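Local coordinates for putative gdp-fucose protein o-fucosyltransferase 1 (Caenorhabditis elegans, PDB 3ZY2) that is a putative protein O-fucosyltransferase of the GT-B clan and holds guanosine-5'-diphosphate in a pocket, at residues R94-T100 with F133-F139; P86-P90 with P167-F171; L209-V214 with I278-F284; A201-I205 with A320-R324. All blocks are in the same frame, centred on the assembly; numbering follows the deposited sequence.

The four contacts fall into two well-separated pairs in the GT-B chain. Contacts 1 and 2 share the N-terminal parallel sheet, in which strands 95-98 and 168-171 are neighbours. Contacts 3 and 4 belong to the C-terminal parallel sheet and the helices on one of its faces. Within each pair the contact centres are 12 Å apart; those of contacts 1 and 3 are 51 Å apart. Contacts 1 and 3 join parallel strands through backbone hydrogen bonds. Contacts 2 and 4 pack side chains, against a strand and between helices. Contact 2 is mostly buried, the others partly. Contact 1 reaches the second subunit, while contacts 3 and 4 have lysine or arginine side chains at their margins.

Contact 1. Residues R94-T100 with F133-F139; sequences RKAFCWT and FVGDEYF
Parallel strands 95-98 and 135-138 meet in the N-terminal sheet of the Rossmann-like GT-B fold. Strand 135-138 is outermost within the chain. The axes approach to 4.5 Å at 31°. Ala-96 pairs with Asp-136, Phe-97 with Glu-137 and Cys-98 with Tyr-138. Backbone hydrogen bonds run from Ala-96 N to Gly-135 O (2.9 Å), Glu-137 N to Ala-96 O (2.8 Å) and Cys-98 N to Glu-137 O (3.0 Å). Val-134 N to Arg-94 O (2.9 Å) and Phe-139 N to Cys-98 O (3.2 Å) extend the pairing.

On one face, Phe-97 (chi1 m) offers its ring as a floor, and Glu-137 CB sits 3.7 Å from the ring centroid. The Glu-137 carboxylate hydrogen-bonds to Tyr-166 and forms a salt bridge with Arg-237 of the second subunit. On the other face, the small Ala-96 leaves room for the Phe-133 ring, its CB 4.0 Å from the ring centroid. Cys-98, disulfide-bonded to Cys-114, sets its sulfur at the edge of the Tyr-138 ring.

Beyond the strands, chi1 p brings the Phe-139 ring to Trp-99. They form an offset edge-to-face pair, the Phe-139 edge toward the face of the six-membered ring, centroids 5.5 Å apart. Trp-99 CA lies 4.1 Å from the Phe-139 ring centroid.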
# COMPACT_ATOMS: atom_id res chain seq x y z
N ARG A 94 1.23 14.36 16.04
CA ARG A 94 0.29 13.71 15.12
C ARG A 94 1.04 13.11 13.94
O ARG A 94 1.26 13.76 12.91
CB ARG A 94 -0.82 14.67 14.70
CG ARG A 94 -1.63 15.13 15.93
CD ARG A 94 -2.81 16.00 15.62
NE ARG A 94 -3.42 16.41 16.89
CZ ARG A 94 -4.40 17.30 17.01
NH1 ARG A 94 -4.91 17.91 15.95
NH2 ARG A 94 -4.88 17.58 18.22
N LYS A 95 1.43 11.85 14.12
CA LYS A 95 2.11 11.07 13.09
C LYS A 95 1.13 10.16 12.34
O LYS A 95 0.19 9.60 12.92
CB LYS A 95 3.25 10.26 13.71
CG LYS A 95 4.39 11.12 14.34
CD LYS A 95 5.71 10.38 14.29
CE LYS A 95 6.92 11.28 14.49
NZ LYS A 95 7.02 11.77 15.90
N ALA A 96 1.34 10.05 11.02
CA ALA A 96 0.57 9.13 10.20
C ALA A 96 1.27 7.78 10.17
O ALA A 96 2.51 7.72 10.07
CB ALA A 96 0.44 9.67 8.80
N PHE A 97 0.48 6.72 10.25
CA PHE A 97 0.99 5.36 10.24
C PHE A 97 0.62 4.71 8.93
O PHE A 97 -0.54 4.76 8.51
CB PHE A 97 0.44 4.55 11.41
CG PHE A 97 1.09 4.87 12.72
CD1 PHE A 97 0.95 6.13 13.29
CD2 PHE A 97 1.87 3.91 13.38
CE1 PHE A 97 1.55 6.44 14.50
CE2 PHE A 97 2.47 4.22 14.61
CZ PHE A 97 2.32 5.48 15.16
N CYS A 98 1.61 4.08 8.30
CA CYS A 98 1.36 3.31 7.09
C CYS A 98 2.35 2.15 6.95
O CYS A 98 3.30 2.04 7.73
CB CYS A 98 1.38 4.23 5.86
SG CYS A 98 2.99 4.91 5.54
N TRP A 99 2.10 1.28 5.98
CA TRP A 99 2.88 0.05 5.83
C TRP A 99 4.36 0.34 5.57
O TRP A 99 5.26 -0.18 6.24
CB TRP A 99 2.31 -0.81 4.69
CG TRP A 99 2.71 -2.26 4.78
CD1 TRP A 99 3.90 -2.82 4.41
CD2 TRP A 99 1.90 -3.32 5.30
NE1 TRP A 99 3.88 -4.18 4.66
CE2 TRP A 99 2.67 -4.51 5.21
CE3 TRP A 99 0.60 -3.40 5.82
CZ2 TRP A 99 2.18 -5.75 5.64
CZ3 TRP A 99 0.11 -4.64 6.24
CH2 TRP A 99 0.90 -5.80 6.14
N THR A 100 4.59 1.22 4.60
CA THR A 100 5.92 1.51 4.09
C THR A 100 5.85 2.83 3.31
O THR A 100 4.74 3.26 2.94
CB THR A 100 6.38 0.37 3.15
OG1 THR A 100 7.78 0.51 2.86
CG2 THR A 100 5.56 0.34 1.86
N PHE A 133 -1.00 15.94 9.71
CA PHE A 133 0.08 15.10 10.18
C PHE A 133 1.43 15.77 9.98
O PHE A 133 1.62 16.51 9.01
CB PHE A 133 0.05 13.74 9.46
CG PHE A 133 -1.20 12.95 9.74
CD1 PHE A 133 -1.38 12.32 10.98
CD2 PHE A 133 -2.21 12.87 8.79
CE1 PHE A 133 -2.55 11.60 11.24
CE2 PHE A 133 -3.36 12.15 9.04
CZ PHE A 133 -3.53 11.52 10.27
N VAL A 134 2.36 15.50 10.89
CA VAL A 134 3.67 16.18 10.88
C VAL A 134 4.86 15.25 10.67
O VAL A 134 6.02 15.68 10.71
CB VAL A 134 3.87 16.98 12.18
CG1 VAL A 134 2.72 17.97 12.41
CG2 VAL A 134 4.06 16.05 13.37
N GLY A 135 4.58 13.97 10.45
CA GLY A 135 5.62 12.95 10.28
C GLY A 135 4.99 11.59 10.07
O GLY A 135 3.77 11.44 10.22
N ASP A 136 5.82 10.60 9.76
CA ASP A 136 5.37 9.26 9.42
C ASP A 136 5.99 8.18 10.30
O ASP A 136 7.13 8.33 10.77
CB ASP A 136 5.59 8.97 7.93
CG ASP A 136 4.63 9.76 7.03
OD1 ASP A 136 3.53 10.14 7.48
OD2 ASP A 136 4.98 9.97 5.86
N GLU A 137 5.20 7.14 10.57
CA GLU A 137 5.68 5.90 11.21
C GLU A 137 5.28 4.70 10.35
O GLU A 137 4.17 4.65 9.83
CB GLU A 137 5.13 5.73 12.63
CG GLU A 137 5.62 6.77 13.64
CD GLU A 137 7.03 6.51 14.20
OE1 GLU A 137 7.54 5.37 14.09
OE2 GLU A 137 7.62 7.46 14.78
N TYR A 138 6.21 3.76 10.18
CA TYR A 138 5.99 2.58 9.33
C TYR A 138 5.91 1.32 10.17
O TYR A 138 6.57 1.23 11.20
CB TYR A 138 7.12 2.47 8.30
CG TYR A 138 7.32 3.77 7.56
CD1 TYR A 138 6.37 4.25 6.67
CD2 TYR A 138 8.47 4.53 7.77
CE1 TYR A 138 6.54 5.47 6.02
CE2 TYR A 138 8.66 5.73 7.11
CZ TYR A 138 7.69 6.19 6.24
OH TYR A 138 7.91 7.40 5.61
N PHE A 139 5.07 0.37 9.74
CA PHE A 139 4.88 -0.87 10.50
C PHE A 139 5.03 -2.14 9.65
O PHE A 139 4.87 -3.26 10.16
CB PHE A 139 3.54 -0.87 11.25
CG PHE A 139 2.34 -0.72 10.36
CD1 PHE A 139 1.81 -1.82 9.69
CD2 PHE A 139 1.73 0.53 10.19
CE1 PHE A 139 0.70 -1.68 8.85
CE2 PHE A 139 0.61 0.68 9.36
CZ PHE A 139 0.09 -0.42 8.69

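Contact 2. Residues P86-P90 with P167-F171; sequences PTVWP and PVLAF
Helix 77-88 links strands 74-75 and 95-98 of the N-terminal parallel sheet, a beta-alpha-beta crossover that passes over three strands, one of them 168-171. Its C-terminal end rests here on strand 168-171. Trp-89 leaves helical geometry (phi/psi -148/64), with chi1 t and chi2 52°, and its CA-to-CB bond points toward the strand.

Pro-167, just before the strand, packs its CB 3.6 Å from Val-88 CG1. Its CG lies 3.2 Å from Val-88 O. Val-168 (chi1 t) comes next, its CA-to-CB bond toward the first segment. Its CB stands 3.5 Å from the centroid of the indole five-membered ring, only 3° off the normal, in a CH-pi contact. Val-168 also touches Phe-80 of helix 77-88. Leu-169 points away, as strand alternation requires. Ala-170 points back, its CB 3.8 Å from Trp-89 CZ2, so a small residue accommodates the far end of the indole.

A water joins the two segments. It accepts from Trp-89 NE1 at 2.9 Å and donates to Val-168 O at 2.8 Å.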
# COMPACT_ATOMS: atom_id res chain seq x y z
N PRO A 86 -6.77 16.96 22.72
CA PRO A 86 -6.03 18.21 22.99
C PRO A 86 -4.80 18.03 23.88
O PRO A 86 -3.77 18.62 23.58
CB PRO A 86 -7.09 19.10 23.65
CG PRO A 86 -8.38 18.63 23.07
CD PRO A 86 -8.22 17.13 22.95
N THR A 87 -4.92 17.21 24.93
CA THR A 87 -3.79 16.92 25.84
C THR A 87 -3.02 15.63 25.54
O THR A 87 -1.82 15.54 25.78
CB THR A 87 -4.23 16.86 27.34
OG1 THR A 87 -5.23 15.86 27.50
CG2 THR A 87 -4.76 18.21 27.83
N VAL A 88 -3.73 14.61 25.06
CA VAL A 88 -3.09 13.32 24.78
C VAL A 88 -2.34 13.31 23.44
O VAL A 88 -1.37 12.60 23.29
CB VAL A 88 -4.12 12.16 24.85
CG1 VAL A 88 -3.51 10.83 24.35
CG2 VAL A 88 -4.65 12.00 26.26
N TRP A 89 -2.80 14.10 22.47
CA TRP A 89 -2.29 14.00 21.11
C TRP A 89 -2.29 15.34 20.36
O TRP A 89 -3.00 15.53 19.37
CB TRP A 89 -3.14 12.98 20.36
CG TRP A 89 -2.60 12.50 19.05
CD1 TRP A 89 -1.36 12.00 18.79
CD2 TRP A 89 -3.35 12.40 17.82
NE1 TRP A 89 -1.28 11.61 17.47
CE2 TRP A 89 -2.48 11.86 16.85
CE3 TRP A 89 -4.66 12.75 17.45
CZ2 TRP A 89 -2.89 11.64 15.53
CZ3 TRP A 89 -5.06 12.53 16.12
CH2 TRP A 89 -4.17 11.99 15.18
N PRO A 90 -1.49 16.29 20.85
CA PRO A 90 -1.50 17.65 20.29
C PRO A 90 -0.89 17.66 18.88
O PRO A 90 -0.20 16.70 18.51
CB PRO A 90 -0.62 18.43 21.28
CG PRO A 90 0.26 17.39 21.89
CD PRO A 90 -0.56 16.15 21.98
N PRO A 167 0.92 7.85 21.90
CA PRO A 167 -0.36 7.72 22.57
C PRO A 167 -1.49 7.38 21.59
O PRO A 167 -2.49 6.78 21.99
CB PRO A 167 -0.59 9.11 23.18
CG PRO A 167 0.32 10.03 22.45
CD PRO A 167 1.49 9.21 22.06
N VAL A 168 -1.31 7.78 20.33
CA VAL A 168 -2.35 7.57 19.31
C VAL A 168 -1.72 7.01 18.04
O VAL A 168 -0.87 7.65 17.43
CB VAL A 168 -3.13 8.88 18.97
CG1 VAL A 168 -4.16 8.59 17.84
CG2 VAL A 168 -3.83 9.46 20.21
N LEU A 169 -2.15 5.82 17.62
CA LEU A 169 -1.76 5.31 16.32
C LEU A 169 -2.83 5.76 15.35
O LEU A 169 -4.00 5.45 15.54
CB LEU A 169 -1.68 3.77 16.33
CG LEU A 169 -0.50 2.95 16.86
CD1 LEU A 169 0.47 3.70 17.80
CD2 LEU A 169 -0.96 1.66 17.49
N ALA A 170 -2.44 6.49 14.31
CA ALA A 170 -3.39 7.04 13.35
C ALA A 170 -3.16 6.49 11.96
O ALA A 170 -2.09 6.66 11.40
CB ALA A 170 -3.31 8.57 13.34
N PHE A 171 -4.18 5.84 11.39
CA PHE A 171 -4.07 5.16 10.10
C PHE A 171 -4.99 5.80 9.05
O PHE A 171 -6.21 5.88 9.25
CB PHE A 171 -4.48 3.69 10.25
CG PHE A 171 -3.68 2.90 11.26
CD1 PHE A 171 -4.06 2.86 12.61
CD2 PHE A 171 -2.58 2.13 10.85
CE1 PHE A 171 -3.34 2.10 13.52
CE2 PHE A 171 -1.88 1.37 11.76
CZ PHE A 171 -2.23 1.37 13.10
O HOH W 1 0.03 9.65 15.71

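Contact 3. Residues L209-V214 with I278-F284; sequences LAKPFV and IGAKSVF
Val-214 (chi1 t) lays its CG2 against Ile-278 CD1 at 3.7 Å and Ala-280 CB at 3.9 Å. This is the entrance to two adjacent parallel strands, 213-218 and 282-287, of the C-terminal Rossmann-like sheet. Each strand follows a helix. Helix 264-278 ends in a Schellman motif at Gly-279 (phi/psi 61/46). In the other segment the peptide bond before Pro-212 is cis, just ahead of strand 213-218.

Val-214 pairs with Val-283, CA to CA 4.9 Å. Lys-281 N hydrogen-bonds to Pro-212 O (2.8 Å), Val-214 N to Ser-282 O (3.2 Å), and Phe-284 N to Val-214 O (2.8 Å). On the face opposite Val-214, Phe-213 CD2 meets Phe-284 CB at 4.0 Å, and Leu-209 CD1 reaches Phe-284 CB at 3.8 Å. Helix 315-324 covers these two phenylalanines. Lys-211 turns away to a salt bridge with Asp-326.

Ser-282 (chi1 p) ties the incoming loop to the strand: its OG donates to Ala-210 O at 2.7 Å.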
# COMPACT_ATOMS: atom_id res chain seq x y z
N LEU A 209 -45.44 -4.61 5.84
CA LEU A 209 -44.92 -5.94 5.51
C LEU A 209 -45.59 -7.02 6.35
O LEU A 209 -45.14 -7.33 7.47
CB LEU A 209 -43.39 -5.98 5.68
CG LEU A 209 -42.59 -5.04 4.76
CD1 LEU A 209 -41.12 -5.00 5.19
CD2 LEU A 209 -42.73 -5.48 3.29
N ALA A 210 -46.65 -7.62 5.81
CA ALA A 210 -47.30 -8.75 6.47
C ALA A 210 -46.28 -9.89 6.57
O ALA A 210 -45.46 -10.14 5.66
CB ALA A 210 -48.55 -9.19 5.70
N LYS A 211 -46.30 -10.55 7.73
CA LYS A 211 -45.34 -11.62 8.01
C LYS A 211 -45.93 -13.00 7.72
O LYS A 211 -47.14 -13.20 7.82
CB LYS A 211 -44.88 -11.52 9.45
CG LYS A 211 -43.92 -10.30 9.67
CD LYS A 211 -43.58 -10.04 11.14
CE LYS A 211 -42.64 -11.11 11.74
NZ LYS A 211 -41.32 -11.14 11.06
N PRO A 212 -45.06 -13.95 7.35
CA PRO A 212 -43.60 -13.80 7.20
C PRO A 212 -43.25 -13.09 5.90
O PRO A 212 -44.00 -13.19 4.91
CB PRO A 212 -43.10 -15.25 7.15
CG PRO A 212 -44.26 -16.08 6.72
CD PRO A 212 -45.54 -15.33 7.07
N PHE A 213 -42.17 -12.32 5.91
CA PHE A 213 -41.77 -11.58 4.69
C PHE A 213 -40.40 -11.97 4.21
O PHE A 213 -39.51 -12.32 5.01
CB PHE A 213 -41.94 -10.04 4.80
CG PHE A 213 -40.88 -9.32 5.62
CD1 PHE A 213 -41.03 -9.17 7.00
CD2 PHE A 213 -39.80 -8.69 4.99
CE1 PHE A 213 -40.08 -8.45 7.74
CE2 PHE A 213 -38.84 -7.97 5.73
CZ PHE A 213 -38.98 -7.84 7.11
N VAL A 214 -40.26 -11.95 2.89
CA VAL A 214 -38.97 -12.15 2.23
C VAL A 214 -38.40 -10.77 1.94
O VAL A 214 -39.09 -9.95 1.37
CB VAL A 214 -39.11 -12.89 0.87
CG1 VAL A 214 -37.74 -13.10 0.22
CG2 VAL A 214 -39.74 -14.27 1.04
N ILE A 278 -41.78 -20.26 1.93
CA ILE A 278 -42.07 -19.88 3.32
C ILE A 278 -43.52 -19.40 3.54
O ILE A 278 -43.88 -18.99 4.66
CB ILE A 278 -41.08 -18.82 3.89
CG1 ILE A 278 -41.32 -17.43 3.26
CG2 ILE A 278 -39.62 -19.25 3.68
CD1 ILE A 278 -40.57 -16.33 4.04
N GLY A 279 -44.35 -19.44 2.50
CA GLY A 279 -45.71 -18.91 2.59
C GLY A 279 -45.69 -17.42 2.92
O GLY A 279 -46.39 -16.96 3.83
N ALA A 280 -44.84 -16.68 2.21
CA ALA A 280 -44.64 -15.26 2.50
C ALA A 280 -45.92 -14.45 2.26
O ALA A 280 -46.67 -14.74 1.31
CB ALA A 280 -43.52 -14.70 1.67
N LYS A 281 -46.14 -13.45 3.12
CA LYS A 281 -47.29 -12.56 2.95
C LYS A 281 -46.94 -11.18 2.42
O LYS A 281 -47.84 -10.37 2.18
CB LYS A 281 -48.11 -12.48 4.24
CG LYS A 281 -48.71 -13.83 4.66
CD LYS A 281 -49.70 -14.35 3.62
CE LYS A 281 -50.22 -15.76 3.95
NZ LYS A 281 -49.25 -16.82 3.51
N SER A 282 -45.65 -10.96 2.19
CA SER A 282 -45.16 -9.75 1.56
C SER A 282 -43.69 -9.91 1.21
O SER A 282 -43.02 -10.85 1.69
CB SER A 282 -45.35 -8.54 2.50
OG SER A 282 -44.47 -8.61 3.61
N VAL A 283 -43.21 -8.98 0.38
CA VAL A 283 -41.81 -8.92 -0.02
C VAL A 283 -41.30 -7.49 0.19
O VAL A 283 -42.02 -6.51 -0.07
CB VAL A 283 -41.62 -9.36 -1.51
CG1 VAL A 283 -40.19 -9.05 -2.00
CG2 VAL A 283 -41.95 -10.85 -1.66
N PHE A 284 -40.09 -7.39 0.73
CA PHE A 284 -39.40 -6.12 0.84
C PHE A 284 -38.24 -6.10 -0.14
O PHE A 284 -37.47 -7.06 -0.22
CB PHE A 284 -38.86 -5.92 2.26
CG PHE A 284 -38.03 -4.68 2.41
CD1 PHE A 284 -38.62 -3.40 2.37
CD2 PHE A 284 -36.65 -4.78 2.55
CE1 PHE A 284 -37.86 -2.25 2.54
CE2 PHE A 284 -35.87 -3.62 2.71
CZ PHE A 284 -36.49 -2.35 2.68

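Contact 4. Residues A201-I205 with A320-R324; sequences AKKFI and AIMGR
Helices 195-208 and 315-324 cross through residues 201-205 and 320-324. The local axes come to 9.6 Å, with a signed crossing angle of -64°. Both segments are helical. The CA atoms of Ala-201 and Ile-321 are 5.2 Å apart. Small side chains permit this approach. Ala-201 CB lies 3.9 Å from Ala-320 CB and 3.7 Å from Ile-321 CG1.

Ile-321 has chi1 m and chi2 t, which brings its end nearer the other helix. Its CD1 meets Phe-204 CD1 at 3.8 Å, with the phenylalanine at chi1 t. Its CG2 lies 4.1 Å from CG1 of Ile-205, also chi1 m and chi2 t.

Arg-324 starts m, t, then bends at chi3 p. Its CB touches Ile-205 CD1 at 3.8 Å. The bend carries the guanidinium to Lys-202, whose side chain is extended from chi2 onward. Lys-202 CG lies over one guanidinium face, and Lys-202 CE is 3.2 Å from Arg-324 NH2. The two positive ends stay close, Lys-202 NZ to Arg-324 NH2 being 4.3 Å.

Both helices pack on the same face of the C-terminal Rossmann-like sheet of the GT-B fold: Ile-205 and Ile-321 rest on Phe-213 of strand 213-218, and Ile-321 also on Phe-284 of strand 282-287.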
# COMPACT_ATOMS: atom_id res chain seq x y z
N ALA A 201 -37.18 0.88 11.18
CA ALA A 201 -37.35 -0.45 10.56
C ALA A 201 -38.60 -1.15 11.08
O ALA A 201 -39.39 -1.68 10.28
CB ALA A 201 -36.12 -1.31 10.81
N LYS A 202 -38.78 -1.13 12.40
CA LYS A 202 -39.95 -1.75 13.02
C LYS A 202 -41.23 -1.11 12.49
O LYS A 202 -42.19 -1.82 12.16
CB LYS A 202 -39.88 -1.63 14.54
CG LYS A 202 -38.82 -2.50 15.17
CD LYS A 202 -38.69 -2.22 16.66
CE LYS A 202 -37.75 -3.23 17.34
NZ LYS A 202 -37.65 -3.06 18.82
N LYS A 203 -41.24 0.21 12.37
CA LYS A 203 -42.44 0.90 11.89
C LYS A 203 -42.76 0.55 10.45
O LYS A 203 -43.92 0.34 10.11
CB LYS A 203 -42.33 2.42 12.04
CG LYS A 203 -42.59 2.92 13.43
CD LYS A 203 -42.73 4.44 13.39
CE LYS A 203 -42.85 5.06 14.78
NZ LYS A 203 -41.63 4.85 15.59
N PHE A 204 -41.73 0.48 9.60
CA PHE A 204 -41.98 0.17 8.20
C PHE A 204 -42.53 -1.25 8.07
O PHE A 204 -43.44 -1.51 7.29
CB PHE A 204 -40.69 0.31 7.36
CG PHE A 204 -40.93 0.10 5.88
CD1 PHE A 204 -40.85 -1.20 5.32
CD2 PHE A 204 -41.25 1.17 5.05
CE1 PHE A 204 -41.10 -1.38 3.95
CE2 PHE A 204 -41.47 0.98 3.70
CZ PHE A 204 -41.41 -0.30 3.15
N ILE A 205 -41.93 -2.19 8.82
CA ILE A 205 -42.39 -3.58 8.78
C ILE A 205 -43.86 -3.65 9.25
O ILE A 205 -44.72 -4.23 8.56
CB ILE A 205 -41.47 -4.49 9.62
CG1 ILE A 205 -40.11 -4.58 8.93
CG2 ILE A 205 -42.06 -5.90 9.78
CD1 ILE A 205 -38.97 -4.94 9.91
N ALA A 320 -31.32 -2.65 8.14
CA ALA A 320 -31.98 -3.06 9.37
C ALA A 320 -33.22 -3.91 9.08
O ALA A 320 -33.44 -4.95 9.72
CB ALA A 320 -32.33 -1.83 10.21
N ILE A 321 -34.03 -3.47 8.11
CA ILE A 321 -35.24 -4.23 7.72
C ILE A 321 -34.86 -5.62 7.22
O ILE A 321 -35.47 -6.60 7.59
CB ILE A 321 -36.07 -3.47 6.67
CG1 ILE A 321 -36.70 -2.22 7.30
CG2 ILE A 321 -37.18 -4.37 6.06
CD1 ILE A 321 -37.19 -1.23 6.29
N MET A 322 -33.83 -5.70 6.38
CA MET A 322 -33.41 -7.00 5.86
C MET A 322 -32.90 -7.89 6.98
O MET A 322 -33.08 -9.11 6.92
CB MET A 322 -32.36 -6.82 4.75
CG MET A 322 -32.92 -6.09 3.50
SD MET A 322 -31.83 -6.10 2.04
CE MET A 322 -30.77 -4.76 2.57
N GLY A 323 -32.26 -7.31 8.00
CA GLY A 323 -31.78 -8.11 9.14
C GLY A 323 -32.93 -8.69 9.95
O GLY A 323 -32.77 -9.74 10.61
N ARG A 324 -34.10 -8.04 9.88
CA ARG A 324 -35.31 -8.46 10.63
C ARG A 324 -36.23 -9.39 9.85
O ARG A 324 -37.20 -9.91 10.43
CB ARG A 324 -36.11 -7.23 11.07
CG ARG A 324 -35.32 -6.39 12.07
CD ARG A 324 -36.07 -5.12 12.48
NE ARG A 324 -37.12 -5.44 13.43
CZ ARG A 324 -36.97 -5.50 14.76
NH1 ARG A 324 -35.80 -5.24 15.34
NH2 ARG A 324 -38.01 -5.83 15.51